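Local coordinates for protein Sqt1 (PDB 4ZOY) that probably acts as a dedicated chaperone that captures a ribosomal protein as it emerges during translation, using a WD40-repeat beta-propeller, at residues 253-259 with 330-336; 375-381 with 394-400. All coordinates share one frame; numbering follows the deposited sequence.

Contact 1 joins two blades of the propeller, whereas contact 2 lies within the blade that follows. In contact 1 the first strands of successive blades run side by side without backbone hydrogen bonds to each other; a serine hydroxyl and apolar side chains do the work, with water near one end. In contact 2, segments 375-381 and 394-400 share five main-chain hydrogen bonds. Both are partly buried, contact 2 having more buried residues and none exposed. Their centres are about 11 Å apart, and they touch where Ser-333 OG probably hydrogen-bonds Val-379 N: a serine hydroxyl again meets the next blade's backbone, but as acceptor from an N-H, where Ser-254 in contact 1 donates to a carbonyl.

Contact 1: 253-259 with 330-336; sequences FSVAVSP and NIESLAF
Phe-336 lays one face of its ring against the chain at Ser-258. Ser-258 CB stands 3.8 Å from the centroid of the Phe-336 ring and 9° off its normal, a CH-pi contact, while Ala-256 O meets the ring edge near its plane, 3.5 Å from Phe-336 CE2. Pro-259 CD closes over the root of the same side chain, 3.8 Å from Phe-336 CB. Next along, Ala-256 CB rests on Leu-334 CB at 3.9 Å. The polar link is Ser-254 OG, which donates to Ile-331 O at 2.8 Å from above the carbonyl plane, 58° out of it; a first torsion that sets the hydroxyl between backbone N and carbonyl carbon allows this reach. Leu-334 CD1 packs against the hydroxyl, 3.5 Å from Ser-254 OG.

Such pairing is how neighbouring blades of a WD40 propeller meet near the central channel: the innermost strands 253-257 and 331-336 run nearly parallel, 11° apart, but without backbone hydrogen bonds between them. At the end near Phe-253 a water lies 2.8 Å from Phe-253 O and within longer reach of Glu-332 O, though it cannot serve every acceptor around it. There the Phe-253 ring and the Asn-330 amide lie with their planes not far from parallel.

Farther out, Phe-253 and Ser-254 both face Gly-267 in a classic beta bulge, and Gly-267 O is a weak second partner of Ser-254 OG. The backbone of Ile-331 bonds to Gly-268 of the preceding blade, and Val-263 and Ala-265 of that blade, with Leu-343 of its own, pack around Phe-336.

Contact 2: 375-381 with 394-400; sequences PVVKVEF and LLTSCGM
The two innermost strands of a WD40 blade, 376-381 and 394-399, meet here as an antiparallel pair, Phe-381 lying opposite Leu-395 at one end and Pro-375 opposite Met-400 at the other. In the hydrogen-bonded pair Glu-380 with Thr-396, each N-H reaches the other's carbonyl at 2.9 Å (Glu-380 N to Thr-396 O and Thr-396 N to Glu-380 O). A classic beta bulge follows, Val-377 and Lys-378 both facing Cys-398: Cys-398 N bonds to Lys-378 O at 3.0 Å, and Val-377 N returns a bond to Cys-398 O. Beyond it Met-400 N binds Pro-375 O in the carbonyl plane, and the bent Met-400 chain brings its CG to 3.8 Å from Val-377 CG2.

On the face carrying Val-379 and Phe-381 the contact is apolar. Leu-395 turns back over the neighbouring strand because its chi1 of -175° carries CG away from the backbone N; its CD1 stands over the centre of the Phe-381 ring, 3.6 Å from the centroid and 10° off the normal, and its CD2 packs on Val-379 CB at 4.0 Å. Were Phe-381 an alanine, Leu-395 CD1 would probably lose the flat surface it rests on, and a gap is likely to open beside Pro-338 and Ile-342. Ser-397 shares this face, and its hydroxyl bonds to His-371 and Trp-407, the Ser-His-Trp part of the hydrogen-bond network characteristic of WD40 blades.

The other face is polar as well as apolar. Lys-378 NZ hydrogen-bonds Phe-460 O and makes a cation-pi contact with that residue's ring; its salt bridge to Glu-380 OE1, 3.3 Å away, includes only a weak hydrogen bond. Glu-380 and Thr-396 both bond to Gln-462. Backbone hydrogen bonds thus join the two strands, while Lys-378, Glu-380 and Thr-396 reach across to the following blade and probably help fix the two together.

Contact 1: 253-259 with 330-336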
loop_
_atom_site.group_PDB
_atom_site.type_symbol
_atom_site.label_atom_id
_atom_site.label_comp_id
_atom_site.label_asym_id
_atom_site.label_seq_id
_atom_site.Cartn_x
_atom_site.Cartn_y
_atom_site.Cartn_z
ATOM N N PHE A 253 -5.651 1.952 -11.301
ATOM C CA PHE A 253 -5.643 0.973 -10.217
ATOM C C PHE A 253 -4.537 1.179 -9.196
ATOM O O PHE A 253 -4.540 0.545 -8.137
ATOM C CB PHE A 253 -5.525 -0.436 -10.805
ATOM C CG PHE A 253 -6.638 -0.774 -11.755
ATOM C CD1 PHE A 253 -7.926 -0.949 -11.280
ATOM C CD2 PHE A 253 -6.406 -0.875 -13.118
ATOM C CE1 PHE A 253 -8.974 -1.237 -12.148
ATOM C CE2 PHE A 253 -7.446 -1.168 -13.989
ATOM C CZ PHE A 253 -8.728 -1.346 -13.500
ATOM N N SER A 254 -3.585 2.053 -9.510
ATOM C CA SER A 254 -2.454 2.284 -8.607
ATOM C C SER A 254 -1.957 3.722 -8.714
ATOM O O SER A 254 -2.173 4.400 -9.726
ATOM C CB SER A 254 -1.317 1.292 -8.894
ATOM O OG SER A 254 -0.905 1.382 -10.252
ATOM N N VAL A 255 -1.288 4.182 -7.660
ATOM C CA VAL A 255 -0.821 5.560 -7.582
ATOM C C VAL A 255 0.342 5.628 -6.600
ATOM O O VAL A 255 0.372 4.904 -5.605
ATOM C CB VAL A 255 -1.978 6.523 -7.181
ATOM C CG1 VAL A 255 -2.507 6.202 -5.790
ATOM C CG2 VAL A 255 -1.537 7.985 -7.254
ATOM N N ALA A 256 1.308 6.489 -6.906
ATOM C CA ALA A 256 2.473 6.703 -6.064
ATOM C C ALA A 256 2.978 8.123 -6.284
ATOM O O ALA A 256 2.872 8.680 -7.384
ATOM C CB ALA A 256 3.567 5.680 -6.361
ATOM N N VAL A 257 3.512 8.723 -5.225
ATOM C CA VAL A 257 4.078 10.065 -5.307
ATOM C C VAL A 257 5.593 9.995 -5.085
ATOM O O VAL A 257 6.064 9.224 -4.263
ATOM C CB VAL A 257 3.406 11.007 -4.281
ATOM C CG1 VAL A 257 4.030 12.400 -4.355
ATOM C CG2 VAL A 257 1.910 11.096 -4.539
ATOM N N SER A 258 6.359 10.787 -5.839
ATOM C CA SER A 258 7.822 10.734 -5.772
ATOM C C SER A 258 8.348 11.308 -4.458
ATOM O O SER A 258 7.639 12.058 -3.787
ATOM C CB SER A 258 8.431 11.480 -6.964
ATOM O OG SER A 258 8.209 12.877 -6.843
ATOM N N PRO A 259 9.587 10.951 -4.082
ATOM C CA PRO A 259 10.104 11.364 -2.765
ATOM C C PRO A 259 10.210 12.876 -2.563
ATOM O O PRO A 259 10.202 13.309 -1.413
ATOM C CB PRO A 259 11.499 10.733 -2.712
ATOM C CG PRO A 259 11.472 9.641 -3.684
ATOM C CD PRO A 259 10.456 9.954 -4.732
ATOM N N ASN A 330 -2.984 -4.662 -16.375
ATOM C CA ASN A 330 -3.150 -3.709 -15.277
ATOM C C ASN A 330 -1.895 -3.480 -14.449
ATOM O O ASN A 330 -1.237 -4.427 -14.000
ATOM C CB ASN A 330 -4.263 -4.176 -14.339
ATOM C CG ASN A 330 -5.638 -4.187 -14.993
ATOM O OD1 ASN A 330 -5.786 -3.884 -16.175
ATOM N ND2 ASN A 330 -6.656 -4.537 -14.210
ATOM N N ILE A 331 -1.559 -2.208 -14.243
ATOM C CA ILE A 331 -0.511 -1.867 -13.297
ATOM C C ILE A 331 -1.141 -1.816 -11.911
ATOM O O ILE A 331 -1.873 -0.884 -11.579
ATOM C CB ILE A 331 0.156 -0.535 -13.634
ATOM C CG1 ILE A 331 0.752 -0.575 -15.054
ATOM C CG2 ILE A 331 1.212 -0.207 -12.566
ATOM C CD1 ILE A 331 1.692 -1.747 -15.313
ATOM N N GLU A 332 -0.876 -2.841 -11.114
ATOM C CA GLU A 332 -1.547 -2.968 -9.831
ATOM C C GLU A 332 -0.735 -2.381 -8.684
ATOM O O GLU A 332 -1.277 -2.182 -7.589
ATOM C CB GLU A 332 -1.860 -4.436 -9.542
ATOM C CG GLU A 332 -2.973 -5.007 -10.429
ATOM C CD GLU A 332 -4.349 -4.413 -10.132
ATOM O OE1 GLU A 332 -4.494 -3.681 -9.126
ATOM O OE2 GLU A 332 -5.299 -4.686 -10.905
ATOM N N SER A 333 0.543 -2.090 -8.928
ATOM C CA SER A 333 1.384 -1.567 -7.869
ATOM C C SER A 333 2.498 -0.701 -8.453
ATOM O O SER A 333 3.144 -1.090 -9.422
ATOM C CB SER A 333 1.956 -2.730 -7.038
ATOM O OG SER A 333 2.761 -2.226 -5.989
ATOM N N LEU A 334 2.705 0.471 -7.846
ATOM C CA LEU A 334 3.695 1.458 -8.258
ATOM C C LEU A 334 4.483 1.895 -7.039
ATOM O O LEU A 334 3.889 2.143 -5.986
ATOM C CB LEU A 334 3.033 2.702 -8.870
ATOM C CG LEU A 334 2.508 2.630 -10.296
ATOM C CD1 LEU A 334 1.590 3.828 -10.569
ATOM C CD2 LEU A 334 3.687 2.620 -11.234
ATOM N N ALA A 335 5.796 2.020 -7.182
ATOM C CA ALA A 335 6.611 2.562 -6.096
ATOM C C ALA A 335 7.801 3.328 -6.617
ATOM O O ALA A 335 8.550 2.844 -7.469
ATOM C CB ALA A 335 7.073 1.446 -5.180
ATOM N N PHE A 336 7.965 4.549 -6.118
ATOM C CA PHE A 336 9.206 5.283 -6.302
ATOM C C PHE A 336 10.232 4.840 -5.270
ATOM O O PHE A 336 9.902 4.670 -4.090
ATOM C CB PHE A 336 8.983 6.794 -6.159
ATOM C CG PHE A 336 8.274 7.431 -7.324
ATOM C CD1 PHE A 336 8.992 7.926 -8.405
ATOM C CD2 PHE A 336 6.897 7.554 -7.325
ATOM C CE1 PHE A 336 8.338 8.534 -9.475
ATOM C CE2 PHE A 336 6.236 8.159 -8.389
ATOM C CZ PHE A 336 6.963 8.654 -9.460
HETATM O O HOH W 1 -3.037 -0.098 -5.805
HETATM O O HOH W 2 -6.239 -1.489 -7.337
#

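Contact 2: 375-381 with 394-400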
loop_
_atom_site.group_PDB
_atom_site.type_symbol
_atom_site.label_atom_id
_atom_site.label_comp_id
_atom_site.label_asym_id
_atom_site.label_seq_id
_atom_site.Cartn_x
_atom_site.Cartn_y
_atom_site.Cartn_z
ATOM N N PRO A 375 -0.385 -12.472 -11.465
ATOM C CA PRO A 375 -0.319 -11.054 -11.075
ATOM C C PRO A 375 0.737 -10.695 -10.033
ATOM O O PRO A 375 0.891 -11.365 -9.010
ATOM C CB PRO A 375 -1.711 -10.793 -10.506
ATOM C CG PRO A 375 -2.588 -11.678 -11.321
ATOM C CD PRO A 375 -1.780 -12.923 -11.631
ATOM N N VAL A 376 1.481 -9.632 -10.315
ATOM C CA VAL A 376 2.316 -9.003 -9.309
ATOM C C VAL A 376 1.403 -8.094 -8.508
ATOM O O VAL A 376 0.849 -7.132 -9.037
ATOM C CB VAL A 376 3.464 -8.189 -9.922
ATOM C CG1 VAL A 376 4.365 -7.635 -8.821
ATOM C CG2 VAL A 376 4.275 -9.039 -10.880
ATOM N N VAL A 377 1.224 -8.420 -7.240
ATOM C CA VAL A 377 0.236 -7.772 -6.397
ATOM C C VAL A 377 0.780 -6.504 -5.734
ATOM O O VAL A 377 0.078 -5.481 -5.622
ATOM C CB VAL A 377 -0.266 -8.764 -5.333
ATOM C CG1 VAL A 377 -1.125 -8.072 -4.288
ATOM C CG2 VAL A 377 -1.039 -9.911 -6.016
ATOM N N LYS A 378 2.029 -6.569 -5.286
ATOM C CA LYS A 378 2.638 -5.459 -4.570
ATOM C C LYS A 378 4.126 -5.421 -4.797
ATOM O O LYS A 378 4.784 -6.458 -4.781
ATOM C CB LYS A 378 2.344 -5.578 -3.068
ATOM C CG LYS A 378 2.982 -4.474 -2.225
ATOM C CD LYS A 378 2.568 -4.583 -0.765
ATOM C CE LYS A 378 3.347 -3.609 0.108
ATOM N NZ LYS A 378 2.728 -3.458 1.458
ATOM N N VAL A 379 4.652 -4.217 -5.000
ATOM C CA VAL A 379 6.088 -3.974 -4.975
ATOM C C VAL A 379 6.358 -2.871 -3.964
ATOM O O VAL A 379 5.562 -1.925 -3.815
ATOM C CB VAL A 379 6.658 -3.579 -6.357
ATOM C CG1 VAL A 379 6.391 -4.664 -7.383
ATOM C CG2 VAL A 379 6.098 -2.217 -6.851
ATOM N N GLU A 380 7.473 -2.990 -3.254
ATOM C CA GLU A 380 7.802 -2.012 -2.208
ATOM C C GLU A 380 9.296 -2.004 -1.943
ATOM O O GLU A 380 9.895 -3.065 -1.723
ATOM C CB GLU A 380 7.038 -2.315 -0.917
ATOM C CG GLU A 380 7.260 -1.268 0.177
ATOM C CD GLU A 380 6.617 -1.675 1.483
ATOM O OE1 GLU A 380 5.393 -1.454 1.658
ATOM O OE2 GLU A 380 7.332 -2.224 2.337
ATOM N N PHE A 381 9.904 -0.816 -1.971
ATOM C CA PHE A 381 11.335 -0.709 -1.707
ATOM C C PHE A 381 11.648 -0.888 -0.241
ATOM O O PHE A 381 10.906 -0.427 0.632
ATOM C CB PHE A 381 11.872 0.647 -2.174
ATOM C CG PHE A 381 12.014 0.752 -3.654
ATOM C CD1 PHE A 381 13.189 0.370 -4.278
ATOM C CD2 PHE A 381 10.966 1.226 -4.434
ATOM C CE1 PHE A 381 13.328 0.458 -5.665
ATOM C CE2 PHE A 381 11.096 1.314 -5.813
ATOM C CZ PHE A 381 12.273 0.930 -6.431
ATOM N N LEU A 394 16.829 -1.930 -3.584
ATOM C CA LEU A 394 16.276 -3.234 -3.243
ATOM C C LEU A 394 14.750 -3.180 -3.187
ATOM O O LEU A 394 14.165 -2.397 -2.434
ATOM C CB LEU A 394 16.852 -3.715 -1.910
ATOM C CG LEU A 394 18.300 -4.220 -1.984
ATOM C CD1 LEU A 394 18.863 -4.418 -0.588
ATOM C CD2 LEU A 394 18.386 -5.508 -2.795
ATOM N N LEU A 395 14.128 -4.033 -3.989
ATOM C CA LEU A 395 12.677 -4.055 -4.157
ATOM C C LEU A 395 12.129 -5.407 -3.753
ATOM O O LEU A 395 12.607 -6.445 -4.228
ATOM C CB LEU A 395 12.305 -3.760 -5.613
ATOM C CG LEU A 395 10.802 -3.640 -5.891
ATOM C CD1 LEU A 395 10.332 -2.235 -5.556
ATOM C CD2 LEU A 395 10.489 -3.986 -7.340
ATOM N N THR A 396 11.124 -5.395 -2.890
ATOM C CA THR A 396 10.411 -6.625 -2.534
ATOM C C THR A 396 9.096 -6.689 -3.287
ATOM O O THR A 396 8.389 -5.685 -3.402
ATOM C CB THR A 396 10.151 -6.683 -1.037
ATOM O OG1 THR A 396 11.390 -6.496 -0.356
ATOM C CG2 THR A 396 9.570 -8.046 -0.618
ATOM N N SER A 397 8.774 -7.870 -3.814
ATOM C CA SER A 397 7.530 -8.051 -4.553
ATOM C C SER A 397 6.795 -9.309 -4.089
ATOM O O SER A 397 7.417 -10.255 -3.588
ATOM C CB SER A 397 7.791 -8.128 -6.055
ATOM O OG SER A 397 8.552 -9.279 -6.381
ATOM N N CYS A 398 5.475 -9.332 -4.253
ATOM C CA CYS A 398 4.727 -10.567 -4.012
ATOM C C CYS A 398 3.729 -10.762 -5.130
ATOM O O CYS A 398 3.349 -9.812 -5.811
ATOM C CB CYS A 398 4.034 -10.539 -2.639
ATOM S SG CYS A 398 2.589 -9.445 -2.534
ATOM N N GLY A 399 3.312 -12.006 -5.338
ATOM C CA GLY A 399 2.474 -12.306 -6.476
ATOM C C GLY A 399 1.512 -13.440 -6.245
ATOM O O GLY A 399 1.586 -14.168 -5.247
ATOM N N MET A 400 0.604 -13.590 -7.196
ATOM C CA MET A 400 -0.373 -14.660 -7.129
ATOM C C MET A 400 0.231 -16.012 -7.486
ATOM O O MET A 400 -0.479 -17.016 -7.513
ATOM C CB MET A 400 -1.557 -14.342 -8.033
ATOM C CG MET A 400 -2.392 -13.179 -7.524
ATOM S SD MET A 400 -3.110 -13.494 -5.895
ATOM C CE MET A 400 -4.353 -14.717 -6.276
#